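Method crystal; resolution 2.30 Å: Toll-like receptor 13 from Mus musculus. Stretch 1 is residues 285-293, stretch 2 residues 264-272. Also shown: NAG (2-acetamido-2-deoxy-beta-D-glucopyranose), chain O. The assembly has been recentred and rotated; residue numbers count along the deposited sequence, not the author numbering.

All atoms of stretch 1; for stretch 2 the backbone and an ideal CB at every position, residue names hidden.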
# COMPACT_ATOMS: atom_id res chain seq x y z
N VAL A 285 2.04 -14.46 -38.44
CA VAL A 285 1.84 -13.31 -37.58
C VAL A 285 1.38 -12.13 -38.43
O VAL A 285 2.08 -11.67 -39.34
CB VAL A 285 3.11 -13.02 -36.75
CG1 VAL A 285 2.87 -11.86 -35.78
CG2 VAL A 285 3.48 -14.27 -35.94
N PHE A 286 0.19 -11.63 -38.12
CA PHE A 286 -0.58 -10.81 -39.04
C PHE A 286 -1.24 -9.65 -38.27
O PHE A 286 -2.45 -9.63 -38.06
CB PHE A 286 -1.64 -11.70 -39.69
CG PHE A 286 -1.94 -11.37 -41.13
CD1 PHE A 286 -0.91 -11.16 -42.03
CD2 PHE A 286 -3.25 -11.32 -41.58
CE1 PHE A 286 -1.18 -10.86 -43.36
CE2 PHE A 286 -3.54 -11.03 -42.91
CZ PHE A 286 -2.49 -10.80 -43.79
N GLN A 287 -0.42 -8.67 -37.89
CA GLN A 287 -0.78 -7.66 -36.90
C GLN A 287 -0.86 -6.20 -37.34
O GLN A 287 -0.26 -5.80 -38.33
CB GLN A 287 0.19 -7.72 -35.73
CG GLN A 287 0.19 -9.01 -34.97
CD GLN A 287 1.02 -8.89 -33.71
OE1 GLN A 287 1.88 -8.01 -33.61
NE2 GLN A 287 0.73 -9.73 -32.72
N LYS A 288 -1.57 -5.41 -36.53
CA LYS A 288 -1.63 -3.95 -36.67
C LYS A 288 -2.42 -3.47 -37.89
O LYS A 288 -1.91 -2.76 -38.75
CB LYS A 288 -0.23 -3.30 -36.59
CG LYS A 288 0.37 -3.35 -35.18
CD LYS A 288 1.67 -2.55 -35.06
CE LYS A 288 2.50 -2.97 -33.84
NZ LYS A 288 3.84 -2.31 -33.77
N ASN A 289 -3.69 -3.85 -37.92
CA ASN A 289 -4.64 -3.27 -38.87
C ASN A 289 -4.30 -3.70 -40.28
O ASN A 289 -4.34 -2.93 -41.24
CB ASN A 289 -4.63 -1.76 -38.73
CG ASN A 289 -5.69 -1.10 -39.54
OD1 ASN A 289 -6.80 -1.61 -39.70
ND2 ASN A 289 -5.34 0.05 -40.11
N VAL A 290 -3.98 -4.98 -40.38
CA VAL A 290 -3.54 -5.55 -41.62
C VAL A 290 -4.76 -6.18 -42.34
O VAL A 290 -4.76 -6.35 -43.55
CB VAL A 290 -2.37 -6.53 -41.32
CG1 VAL A 290 -2.69 -7.94 -41.73
CG2 VAL A 290 -1.09 -6.04 -41.97
N THR A 291 -5.82 -6.45 -41.59
CA THR A 291 -7.00 -7.11 -42.15
C THR A 291 -8.28 -6.79 -41.36
O THR A 291 -8.23 -6.19 -40.29
CB THR A 291 -6.83 -8.64 -42.18
OG1 THR A 291 -7.89 -9.24 -42.92
CG2 THR A 291 -6.86 -9.19 -40.76
N ASN A 292 -9.43 -7.17 -41.91
CA ASN A 292 -10.68 -7.19 -41.17
C ASN A 292 -11.28 -8.60 -41.16
O ASN A 292 -10.62 -9.54 -41.58
CB ASN A 292 -11.68 -6.12 -41.65
CG ASN A 292 -12.06 -6.23 -43.13
OD1 ASN A 292 -11.93 -7.28 -43.78
ND2 ASN A 292 -12.58 -5.12 -43.66
N ALA A 293 -12.51 -8.74 -40.68
CA ALA A 293 -13.10 -10.08 -40.52
C ALA A 293 -13.18 -10.82 -41.83
O ALA A 293 -12.95 -12.03 -41.89
CB ALA A 293 -14.47 -9.99 -39.91
N UNK A 264 -2.74 0.48 -43.00
CA UNK A 264 -3.97 -0.05 -43.56
C UNK A 264 -3.90 -1.50 -43.99
O UNK A 264 -2.85 -2.12 -43.94
CB UNK A 264 -4.38 0.80 -44.76
N UNK A 265 -5.04 -2.02 -44.42
CA UNK A 265 -5.16 -3.43 -44.76
C UNK A 265 -4.24 -3.82 -45.91
O UNK A 265 -3.93 -2.99 -46.77
CB UNK A 265 -6.61 -3.76 -45.12
N UNK A 266 -3.78 -5.07 -45.90
CA UNK A 266 -3.02 -5.62 -47.01
C UNK A 266 -4.01 -6.17 -48.04
O UNK A 266 -5.12 -6.56 -47.69
CB UNK A 266 -2.05 -6.70 -46.53
N UNK A 267 -3.59 -6.20 -49.31
CA UNK A 267 -4.40 -6.77 -50.38
C UNK A 267 -4.39 -8.29 -50.24
O UNK A 267 -3.40 -8.93 -50.58
CB UNK A 267 -3.88 -6.34 -51.75
N UNK A 268 -5.49 -8.88 -49.76
CA UNK A 268 -5.52 -10.33 -49.53
C UNK A 268 -5.25 -11.16 -50.78
O UNK A 268 -4.81 -12.30 -50.69
CB UNK A 268 -6.88 -10.73 -48.95
N UNK A 269 -5.52 -10.58 -51.95
CA UNK A 269 -5.27 -11.29 -53.20
C UNK A 269 -3.77 -11.47 -53.39
O UNK A 269 -3.30 -12.58 -53.66
CB UNK A 269 -5.88 -10.54 -54.39
N UNK A 270 -3.01 -10.40 -53.20
CA UNK A 270 -1.56 -10.48 -53.23
C UNK A 270 -1.05 -11.46 -52.18
O UNK A 270 -0.29 -12.37 -52.48
CB UNK A 270 -0.94 -9.10 -53.01
N UNK A 271 -1.48 -11.25 -50.94
CA UNK A 271 -1.05 -12.07 -49.82
C UNK A 271 -1.33 -13.56 -50.08
O UNK A 271 -0.45 -14.40 -49.92
CB UNK A 271 -1.75 -11.61 -48.54
N UNK A 272 -2.54 -13.90 -50.49
CA UNK A 272 -2.89 -15.29 -50.72
C UNK A 272 -2.10 -15.91 -51.89
O UNK A 272 -1.77 -17.10 -51.86
CB UNK A 272 -4.39 -15.40 -50.99
C1 NAG O . -8.02 0.82 -40.97
C2 NAG O . -7.48 2.14 -40.47
C3 NAG O . -8.30 3.19 -41.20
C4 NAG O . -8.11 2.99 -42.72
C5 NAG O . -8.02 1.51 -43.16
C6 NAG O . -7.27 1.31 -44.47
C7 NAG O . -6.63 2.77 -38.27
C8 NAG O . -6.75 2.55 -36.79
N2 NAG O . -7.56 2.20 -39.02
O3 NAG O . -7.90 4.47 -40.77
O4 NAG O . -9.19 3.61 -43.40
O5 NAG O . -7.40 0.66 -42.21
O6 NAG O . -7.19 -0.07 -44.74
O7 NAG O . -5.72 3.45 -38.71

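Position 264 is settled by its backbone and by the sugar. Phi is 88°, a value that favours glycine, and an ideal CB, though it points away from stretch 1, would sit 2.9 Å from O6 of NAG. No side chain suits it, and the residue is Gly 264.

At 265 the CA-to-CB bond runs sideways to stretch 1, and the ideal CB is 3.5 Å from Val 290 O. Carbonyl oxygens and the amide oxygen of Asn 289 lie within reach, so a flat polar side chain with a donor would fit; asparagine, glutamine or histidine are all plausible. His 265 is found, chi1 m. Its ND1 donates a weak hydrogen bond to Asn 289 O at 3.4 Å, while its edge meets Asn 289 OD1, 3.2 Å from CE1. NAG O6 lies over one face of the ring, with Thr 291 O and Asn 292 N over the opposite face. The same sugar oxygen accepts from His 265 N at 2.9 Å.

Position 266 is fixed first through its backbone, whose N donates to Val 290 O at 2.8 Å, a bond open to any residue but proline. Its CB points sideways, 4.9 Å from Phe 286 CZ, with Val 290 CG2 nearby. A branched or flexible apolar chain suits: leucine, isoleucine or methionine. Leu 266 packs CG 3.7 Å from Val 290 CG2 and CD1 3.9 Å from Phe 286 CE1.

Position 267 points away from stretch 1 and immediately precedes a helix, so aspartate, asparagine, serine or threonine would serve as a cap. Asp 267 OD1 accepts from the backbone N of position 269 at 3.0 Å, a capping bond.

Position 268 has a sideways CB with nothing of stretch 1 within 5.5 Å. Only a long side chain could return to the Phe 286 ring, and a flexible apolar one is the natural choice. Met 268 does so: CE reaches the ring edge, 3.4 Å from Phe 286 CZ.

Positions 269 and 270 lie out of reach, leaving helix-compatible residues broadly acceptable; they are Lys 269 and Thr 270.

Position 271 points toward stretch 1, its ideal CB 4.9 Å from Phe 286 CZ. A modest apolar side chain is enough, such as alanine, valine or isoleucine. Val 271, chi1 t, brings CG1 to 4.1 Å from Phe 286 CZ.

Position 272 is again out of reach. Cys 272 is covalently bonded elsewhere in the structure.

Stretch 2 264-272: GHLDMKTVC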
# COMPACT_ATOMS: atom_id res chain seq x y z
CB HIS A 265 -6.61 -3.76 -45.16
CG HIS A 265 -7.63 -3.36 -44.15
ND1 HIS A 265 -7.31 -2.94 -42.88
CD2 HIS A 265 -8.98 -3.30 -44.24
CE1 HIS A 265 -8.42 -2.65 -42.22
NE2 HIS A 265 -9.45 -2.86 -43.02
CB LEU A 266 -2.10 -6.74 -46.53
CG LEU A 266 -0.88 -6.41 -45.65
CD1 LEU A 266 -0.04 -7.67 -45.29
CD2 LEU A 266 -0.01 -5.35 -46.31
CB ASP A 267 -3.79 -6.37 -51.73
CG ASP A 267 -4.70 -6.70 -52.91
OD1 ASP A 267 -5.33 -7.79 -52.89
OD2 ASP A 267 -4.75 -5.88 -53.86
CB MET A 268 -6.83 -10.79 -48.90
CG MET A 268 -6.90 -10.64 -47.39
SD MET A 268 -5.45 -11.28 -46.54
CE MET A 268 -4.63 -9.71 -46.23
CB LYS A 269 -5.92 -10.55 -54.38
CG LYS A 269 -6.38 -11.45 -55.53
CD LYS A 269 -7.24 -10.68 -56.54
CE LYS A 269 -6.62 -10.61 -57.93
NZ LYS A 269 -7.18 -9.48 -58.75
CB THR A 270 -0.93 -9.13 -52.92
OG1 THR A 270 -1.53 -8.12 -53.75
CG2 THR A 270 0.60 -9.21 -53.13
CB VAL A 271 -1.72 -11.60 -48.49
CG1 VAL A 271 -1.30 -12.49 -47.35
CG2 VAL A 271 -1.33 -10.15 -48.18
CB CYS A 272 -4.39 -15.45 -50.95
SG CYS A 272 -5.39 -15.41 -49.46
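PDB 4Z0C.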